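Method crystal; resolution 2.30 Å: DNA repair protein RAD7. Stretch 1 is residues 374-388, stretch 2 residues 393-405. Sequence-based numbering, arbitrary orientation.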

ATOM      1  N   LEU A 374      33.454 -33.959  -8.968  1.00 60.65           N
ATOM      2  CA  LEU A 374      32.866 -33.412 -10.184  1.00 59.28           C
ATOM      3  C   LEU A 374      31.542 -34.115 -10.470  1.00 61.69           C
ATOM      4  O   LEU A 374      31.494 -35.345 -10.559  1.00 65.74           O
ATOM      5  CB  LEU A 374      33.831 -33.574 -11.354  1.00 56.79           C
ATOM      6  CG  LEU A 374      33.438 -32.917 -12.681  1.00 54.80           C
ATOM      7  CD1 LEU A 374      33.186 -31.427 -12.514  1.00 54.14           C
ATOM      8  CD2 LEU A 374      34.524 -33.149 -13.717  1.00 53.59           C
ATOM      9  N   THR A 375      30.469 -33.335 -10.608  1.00 60.29           N
ATOM     10  CA  THR A 375      29.133 -33.883 -10.798  1.00 65.23           C
ATOM     11  C   THR A 375      28.479 -33.491 -12.117  1.00 63.79           C
ATOM     12  O   THR A 375      27.625 -34.235 -12.604  1.00 65.67           O
ATOM     13  CB  THR A 375      28.207 -33.447  -9.651  1.00 68.09           C
ATOM     14  OG1 THR A 375      27.967 -32.038  -9.733  1.00 76.64           O
ATOM     15  CG2 THR A 375      28.836 -33.769  -8.301  1.00 69.09           C
ATOM     16  N   VAL A 376      28.847 -32.355 -12.706  1.00 60.28           N
ATOM     17  CA  VAL A 376      28.244 -31.888 -13.950  1.00 59.53           C
ATOM     18  C   VAL A 376      29.342 -31.411 -14.889  1.00 56.51           C
ATOM     19  O   VAL A 376      30.251 -30.679 -14.481  1.00 53.87           O
ATOM     20  CB  VAL A 376      27.220 -30.761 -13.698  1.00 64.22           C
ATOM     21  CG1 VAL A 376      26.598 -30.293 -15.015  1.00 64.57           C
ATOM     22  CG2 VAL A 376      26.140 -31.228 -12.729  1.00 62.24           C
ATOM     23  N   ILE A 377      29.247 -31.822 -16.151  1.00 56.33           N
ATOM     24  CA  ILE A 377      30.147 -31.374 -17.208  1.00 55.16           C
ATOM     25  C   ILE A 377      29.293 -31.009 -18.412  1.00 55.56           C
ATOM     26  O   ILE A 377      28.599 -31.870 -18.966  1.00 59.58           O
ATOM     27  CB  ILE A 377      31.182 -32.448 -17.593  1.00 54.81           C
ATOM     28  CG1 ILE A 377      32.030 -32.850 -16.382  1.00 54.98           C
ATOM     29  CG2 ILE A 377      32.076 -31.943 -18.729  1.00 52.62           C
ATOM     30  CD1 ILE A 377      32.929 -34.047 -16.654  1.00 55.24           C
ATOM     31  N   ASP A 378      29.344 -29.745 -18.818  1.00 53.91           N
ATOM     32  CA  ASP A 378      28.629 -29.294 -20.002  1.00 54.38           C
ATOM     33  C   ASP A 378      29.506 -29.530 -21.226  1.00 52.21           C
ATOM     34  O   ASP A 378      30.603 -28.971 -21.325  1.00 49.60           O
ATOM     35  CB  ASP A 378      28.248 -27.818 -19.879  1.00 52.86           C
ATOM     36  CG  ASP A 378      27.229 -27.389 -20.921  1.00 54.61           C
ATOM     37  OD1 ASP A 378      27.225 -27.958 -22.037  1.00 55.65           O
ATOM     38  OD2 ASP A 378      26.423 -26.484 -20.619  1.00 53.70           O
ATOM     39  N   VAL A 379      29.029 -30.371 -22.144  1.00 52.76           N
ATOM     40  CA  VAL A 379      29.753 -30.698 -23.364  1.00 53.53           C
ATOM     41  C   VAL A 379      28.989 -30.232 -24.604  1.00 55.26           C
ATOM     42  O   VAL A 379      29.202 -30.747 -25.698  1.00 54.39           O
ATOM     43  CB  VAL A 379      30.062 -32.206 -23.441  1.00 54.99           C
ATOM     44  CG1 VAL A 379      30.968 -32.625 -22.285  1.00 53.72           C
ATOM     45  CG2 VAL A 379      28.775 -33.019 -23.443  1.00 58.87           C
ATOM     46  N   PHE A 380      28.104 -29.255 -24.439  1.00 55.41           N
ATOM     47  CA  PHE A 380      27.329 -28.749 -25.561  1.00 57.93           C
ATOM     48  C   PHE A 380      28.262 -28.285 -26.670  1.00 56.64           C
ATOM     49  O   PHE A 380      29.141 -27.447 -26.445  1.00 54.90           O
ATOM     50  CB  PHE A 380      26.428 -27.605 -25.103  1.00 59.53           C
ATOM     51  CG  PHE A 380      25.473 -27.131 -26.157  1.00 61.06           C
ATOM     52  CD1 PHE A 380      25.868 -26.196 -27.102  1.00 60.13           C
ATOM     53  CD2 PHE A 380      24.181 -27.625 -26.209  1.00 63.36           C
ATOM     54  CE1 PHE A 380      24.990 -25.762 -28.076  1.00 62.19           C
ATOM     55  CE2 PHE A 380      23.298 -27.195 -27.181  1.00 71.96           C
ATOM     56  CZ  PHE A 380      23.702 -26.262 -28.116  1.00 62.31           C
ATOM     57  N   GLY A 381      28.075 -28.838 -27.868  1.00 57.94           N
ATOM     58  CA  GLY A 381      28.896 -28.498 -29.008  1.00 58.55           C
ATOM     59  C   GLY A 381      30.084 -29.407 -29.232  1.00 63.63           C
ATOM     60  O   GLY A 381      30.705 -29.331 -30.301  1.00 67.48           O
ATOM     61  N   ASP A 382      30.421 -30.262 -28.265  1.00 61.83           N
ATOM     62  CA  ASP A 382      31.566 -31.165 -28.377  1.00 63.62           C
ATOM     63  C   ASP A 382      31.112 -32.418 -29.116  1.00 72.40           C
ATOM     64  O   ASP A 382      30.761 -33.434 -28.513  1.00 71.01           O
ATOM     65  CB  ASP A 382      32.126 -31.499 -27.000  1.00 59.78           C
ATOM     66  CG  ASP A 382      32.508 -30.258 -26.208  1.00 57.23           C
ATOM     67  OD1 ASP A 382      32.799 -29.217 -26.834  1.00 53.09           O
ATOM     68  OD2 ASP A 382      32.518 -30.326 -24.961  1.00 55.62           O
ATOM     69  N   ASN A 383      31.135 -32.346 -30.448  1.00 83.78           N
ATOM     70  CA  ASN A 383      30.582 -33.422 -31.264  1.00 92.62           C
ATOM     71  C   ASN A 383      31.329 -34.735 -31.061  1.00 87.46           C
ATOM     72  O   ASN A 383      30.748 -35.811 -31.245  1.00 82.84           O
ATOM     73  CB  ASN A 383      30.607 -33.017 -32.738  1.00 94.28           C
ATOM     74  CG  ASN A 383      29.778 -31.775 -33.016  1.00111.91           C
ATOM     75  OD1 ASN A 383      28.746 -31.547 -32.382  1.00 93.30           O
ATOM     76  ND2 ASN A 383      30.230 -30.961 -33.961  1.00148.82           N
ATOM     77  N   LEU A 384      32.603 -34.674 -30.676  1.00 80.46           N
ATOM     78  CA  LEU A 384      33.403 -35.879 -30.487  1.00 75.29           C
ATOM     79  C   LEU A 384      33.070 -36.621 -29.195  1.00 73.01           C
ATOM     80  O   LEU A 384      33.712 -37.637 -28.904  1.00 70.49           O
ATOM     81  CB  LEU A 384      34.895 -35.529 -30.511  1.00 75.14           C
ATOM     82  CG  LEU A 384      35.530 -35.129 -31.852  1.00 80.08           C
ATOM     83  CD1 LEU A 384      35.315 -36.197 -32.924  1.00 72.43           C
ATOM     84  CD2 LEU A 384      35.032 -33.770 -32.337  1.00 88.65           C
ATOM     85  N   VAL A 385      32.100 -36.146 -28.421  1.00 72.96           N
ATOM     86  CA  VAL A 385      31.616 -36.864 -27.246  1.00 75.34           C
ATOM     87  C   VAL A 385      30.413 -37.698 -27.671  1.00 79.67           C
ATOM     88  O   VAL A 385      29.382 -37.150 -28.076  1.00 80.07           O
ATOM     89  CB  VAL A 385      31.242 -35.896 -26.113  1.00 71.35           C
ATOM     90  CG1 VAL A 385      30.780 -36.668 -24.885  1.00 73.57           C
ATOM     91  CG2 VAL A 385      32.420 -34.990 -25.760  1.00 67.18           C
ATOM     92  N   THR A 386      30.542 -39.018 -27.575  1.00 82.67           N
ATOM     93  CA  THR A 386      29.526 -39.950 -28.044  1.00 87.98           C
ATOM     94  C   THR A 386      28.775 -40.558 -26.863  1.00 92.51           C
ATOM     95  O   THR A 386      29.010 -40.221 -25.699  1.00 90.88           O
ATOM     96  CB  THR A 386      30.158 -41.052 -28.897  1.00 89.66           C
ATOM     97  OG1 THR A 386      31.045 -41.838 -28.091  1.00 93.77           O
ATOM     98  CG2 THR A 386      30.929 -40.456 -30.058  1.00 84.93           C
ATOM     99  N   GLU A 387      27.854 -41.472 -27.184  1.00 97.65           N
ATOM    100  CA  GLU A 387      27.133 -42.196 -26.142  1.00103.07           C
ATOM    101  C   GLU A 387      28.076 -43.047 -25.306  1.00105.06           C
ATOM    102  O   GLU A 387      27.810 -43.294 -24.124  1.00104.98           O
ATOM    103  CB  GLU A 387      26.035 -43.067 -26.764  1.00107.41           C
ATOM    104  CG  GLU A 387      26.517 -44.306 -27.529  1.00 98.98           C
ATOM    105  CD  GLU A 387      27.110 -43.979 -28.886  1.00 93.81           C
ATOM    106  OE1 GLU A 387      26.654 -43.003 -29.515  1.00 93.70           O
ATOM    107  OE2 GLU A 387      28.030 -44.700 -29.325  1.00 90.64           O
ATOM    108  N   LYS A 388      29.182 -43.498 -25.898  1.00110.13           N
ATOM    109  CA  LYS A 388      30.153 -44.341 -25.211  1.00119.05           C
ATOM    110  C   LYS A 388      30.915 -43.601 -24.118  1.00117.68           C
ATOM    111  O   LYS A 388      31.743 -44.220 -23.442  1.00122.92           O
ATOM    112  CB  LYS A 388      31.133 -44.919 -26.237  1.00118.03           C
ATOM    113  CG  LYS A 388      31.977 -46.080 -25.737  1.00126.66           C
ATOM    114  CD  LYS A 388      32.845 -46.644 -26.852  1.00130.72           C
ATOM    115  CE  LYS A 388      33.706 -47.797 -26.365  1.00165.73           C
ATOM    116  NZ  LYS A 388      34.581 -48.335 -27.444  1.00173.77           N
ATOM    117  N   PRO A 393      29.546 -43.555 -11.490  1.00113.71           N
ATOM    118  CA  PRO A 393      28.401 -43.126 -10.675  1.00115.72           C
ATOM    119  C   PRO A 393      28.575 -41.718 -10.124  1.00108.75           C
ATOM    120  O   PRO A 393      29.592 -41.392  -9.505  1.00106.57           O
ATOM    121  CB  PRO A 393      28.362 -44.169  -9.552  1.00123.23           C
ATOM    122  CG  PRO A 393      29.021 -45.371 -10.124  1.00138.78           C
ATOM    123  CD  PRO A 393      30.085 -44.851 -11.042  1.00124.79           C
ATOM    124  N   GLY A 394      27.568 -40.876 -10.358  1.00108.25           N
ATOM    125  CA  GLY A 394      27.506 -39.541  -9.801  1.00120.59           C
ATOM    126  C   GLY A 394      27.702 -38.425 -10.804  1.00 92.75           C
ATOM    127  O   GLY A 394      27.328 -37.281 -10.514  1.00 87.22           O
ATOM    128  N   LEU A 395      28.268 -38.714 -11.973  1.00 86.91           N
ATOM    129  CA  LEU A 395      28.585 -37.693 -12.961  1.00 79.89           C
ATOM    130  C   LEU A 395      27.533 -37.695 -14.061  1.00 78.83           C
ATOM    131  O   LEU A 395      27.162 -38.758 -14.570  1.00 82.58           O
ATOM    132  CB  LEU A 395      29.975 -37.927 -13.555  1.00 82.33           C
ATOM    133  CG  LEU A 395      30.578 -36.771 -14.359  1.00 75.78           C
ATOM    134  CD1 LEU A 395      32.094 -36.824 -14.281  1.00 76.54           C
ATOM    135  CD2 LEU A 395      30.128 -36.795 -15.819  1.00 69.66           C
ATOM    136  N   THR A 396      27.061 -36.504 -14.426  1.00 71.00           N
ATOM    137  CA  THR A 396      26.070 -36.336 -15.477  1.00 71.91           C
ATOM    138  C   THR A 396      26.598 -35.354 -16.513  1.00 70.35           C
ATOM    139  O   THR A 396      27.202 -34.334 -16.165  1.00 65.93           O
ATOM    140  CB  THR A 396      24.736 -35.833 -14.912  1.00 71.03           C
ATOM    141  OG1 THR A 396      24.870 -34.466 -14.509  1.00 73.81           O
ATOM    142  CG2 THR A 396      24.314 -36.670 -13.711  1.00 76.93           C
ATOM    143  N   LEU A 397      26.366 -35.664 -17.784  1.00 70.45           N
ATOM    144  CA  LEU A 397      26.798 -34.824 -18.892  1.00 67.47           C
ATOM    145  C   LEU A 397      25.591 -34.109 -19.483  1.00 69.48           C
ATOM    146  O   LEU A 397      24.594 -34.750 -19.832  1.00 76.43           O
ATOM    147  CB  LEU A 397      27.499 -35.651 -19.973  1.00 69.31           C
ATOM    148  CG  LEU A 397      28.730 -36.457 -19.550  1.00 71.57           C
ATOM    149  CD1 LEU A 397      29.318 -37.173 -20.756  1.00 74.24           C
ATOM    150  CD2 LEU A 397      29.780 -35.577 -18.890  1.00 63.77           C
ATOM    151  N   ILE A 398      25.688 -32.788 -19.596  1.00 65.92           N
ATOM    152  CA  ILE A 398      24.636 -31.964 -20.178  1.00 66.53           C
ATOM    153  C   ILE A 398      25.144 -31.390 -21.492  1.00 64.77           C
ATOM    154  O   ILE A 398      26.348 -31.177 -21.679  1.00 62.03           O
ATOM    155  CB  ILE A 398      24.187 -30.844 -19.214  1.00 67.06           C
ATOM    156  CG1 ILE A 398      25.383 -29.978 -18.800  1.00 65.99           C
ATOM    157  CG2 ILE A 398      23.504 -31.451 -17.997  1.00 71.23           C
ATOM    158  CD1 ILE A 398      25.052 -28.857 -17.828  1.00 73.96           C
ATOM    159  N   GLY A 399      24.215 -31.148 -22.414  1.00 66.34           N
ATOM    160  CA  GLY A 399      24.571 -30.654 -23.728  1.00 65.49           C
ATOM    161  C   GLY A 399      24.790 -31.730 -24.767  1.00 68.06           C
ATOM    162  O   GLY A 399      25.552 -31.514 -25.717  1.00 64.44           O
ATOM    163  N   ARG A 400      24.148 -32.883 -24.620  1.00 73.58           N
ATOM    164  CA  ARG A 400      24.291 -33.969 -25.575  1.00 78.76           C
ATOM    165  C   ARG A 400      23.495 -33.668 -26.844  1.00 79.55           C
ATOM    166  O   ARG A 400      22.754 -32.686 -26.931  1.00 75.29           O
ATOM    167  CB  ARG A 400      23.820 -35.284 -24.955  1.00 87.56           C
ATOM    168  CG  ARG A 400      24.385 -35.561 -23.568  1.00 79.69           C
ATOM    169  CD  ARG A 400      25.893 -35.731 -23.600  1.00 79.09           C
ATOM    170  NE  ARG A 400      26.297 -36.904 -24.371  1.00 82.74           N
ATOM    171  CZ  ARG A 400      26.324 -38.146 -23.893  1.00 84.43           C
ATOM    172  NH1 ARG A 400      26.708 -39.145 -24.672  1.00 87.20           N
ATOM    173  NH2 ARG A 400      25.964 -38.395 -22.640  1.00 79.94           N
ATOM    174  N   GLN A 401      23.655 -34.539 -27.845  1.00 83.60           N
ATOM    175  CA  GLN A 401      22.900 -34.378 -29.084  1.00 84.92           C
ATOM    176  C   GLN A 401      21.401 -34.490 -28.842  1.00 80.60           C
ATOM    177  O   GLN A 401      20.611 -33.869 -29.561  1.00 77.83           O
ATOM    178  CB  GLN A 401      23.345 -35.415 -30.118  1.00 97.76           C
ATOM    179  CG  GLN A 401      22.545 -35.373 -31.421  1.00 96.96           C
ATOM    180  CD  GLN A 401      22.984 -36.427 -32.417  1.00104.81           C
ATOM    181  OE1 GLN A 401      24.025 -37.063 -32.251  1.00116.16           O
ATOM    182  NE2 GLN A 401      22.185 -36.619 -33.462  1.00 88.63           N
ATOM    183  N   SER A 402      20.989 -35.279 -27.846  1.00 81.52           N
ATOM    184  CA  SER A 402      19.569 -35.399 -27.535  1.00 79.01           C
ATOM    185  C   SER A 402      18.948 -34.057 -27.176  1.00 75.95           C
ATOM    186  O   SER A 402      17.731 -33.892 -27.317  1.00 76.17           O
ATOM    187  CB  SER A 402      19.362 -36.388 -26.386  1.00 83.59           C
ATOM    188  OG  SER A 402      19.901 -35.887 -25.176  1.00 82.83           O
ATOM    189  N   ASP A 403      19.748 -33.099 -26.715  1.00 75.37           N
ATOM    190  CA  ASP A 403      19.258 -31.768 -26.386  1.00 73.92           C
ATOM    191  C   ASP A 403      19.206 -30.841 -27.595  1.00 70.92           C
ATOM    192  O   ASP A 403      18.807 -29.681 -27.449  1.00 72.71           O
ATOM    193  CB  ASP A 403      20.136 -31.140 -25.295  1.00 74.77           C
ATOM    194  CG  ASP A 403      20.097 -31.921 -23.994  1.00 75.26           C
ATOM    195  OD1 ASP A 403      19.023 -32.464 -23.656  1.00 76.57           O
ATOM    196  OD2 ASP A 403      21.140 -31.992 -23.309  1.00 74.09           O
ATOM    197  N   SER A 404      19.593 -31.319 -28.777  1.00 68.09           N
ATOM    198  CA  SER A 404      19.600 -30.500 -29.984  1.00 64.07           C
ATOM    199  C   SER A 404      18.708 -31.062 -31.087  1.00 61.20           C
ATOM    200  O   SER A 404      18.696 -30.515 -32.197  1.00 56.92           O
ATOM    201  CB  SER A 404      21.031 -30.339 -30.500  1.00 62.49           C
ATOM    202  OG  SER A 404      21.806 -29.577 -29.593  1.00 66.12           O
ATOM    203  N   ILE A 405      17.962 -32.130 -30.820  1.00 62.07           N
ATOM    204  CA  ILE A 405      16.996 -32.642 -31.786  1.00 62.95           C
ATOM    205  C   ILE A 405      15.675 -32.937 -31.083  1.00 58.77           C
ATOM    206  O   ILE A 405      14.616 -32.950 -31.709  1.00 59.61           O
ATOM    207  CB  ILE A 405      17.528 -33.895 -32.509  1.00 65.54           C
ATOM    208  CG1 ILE A 405      17.715 -35.056 -31.529  1.00 70.91           C
ATOM    209  CG2 ILE A 405      18.842 -33.578 -33.214  1.00 64.21           C
ATOM    210  CD1 ILE A 405      17.961 -36.384 -32.208  1.00 72.76           C
TER

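Stretch 2 enters the contact at Gly394, whose positive phi of 110° would jam a CB against the preceding carbonyl, so glycine suits the place. Leu395, buried, sends CD1 to 3.7 Å from Ile377 CD1, an apolar contact fitting for a site closed to solvent.

Thr396 opens a short parallel pairing of strands 376-378 and 396-398. Its N donates to Thr375 O (3.0 Å), its O accepts from Ile377 N (3.2 Å), and its OG1 adds a weak hydrogen bond to Thr375 O (3.4 Å). One residue of stretch 2 thus bonds to two residues flanking its register partner, Val376, as parallel strands require. Leu397 lies on the other face, with CD2 3.7 Å from Ile377 CB. Ile398 repeats the pattern around Asp378: its N donates to Ile377 O (3.1 Å), and its O accepts from Val379 N (2.8 Å). Its side chain shares a face with Val376, CD1 lying 3.5 Å from Val376 CG1.

Gly399 ends the pairing where a side chain cannot fit: a CB would clash with Phe380 N and Asp378 OD1, atoms already hydrogen-bonded to each other at 2.9 Å. Arg400 starts away but curls back, its long side chain bringing CD to 4.0 Å from Val379 CG2. Finally, Ser404 OG approaches Phe380 CE2 at 3.7 Å.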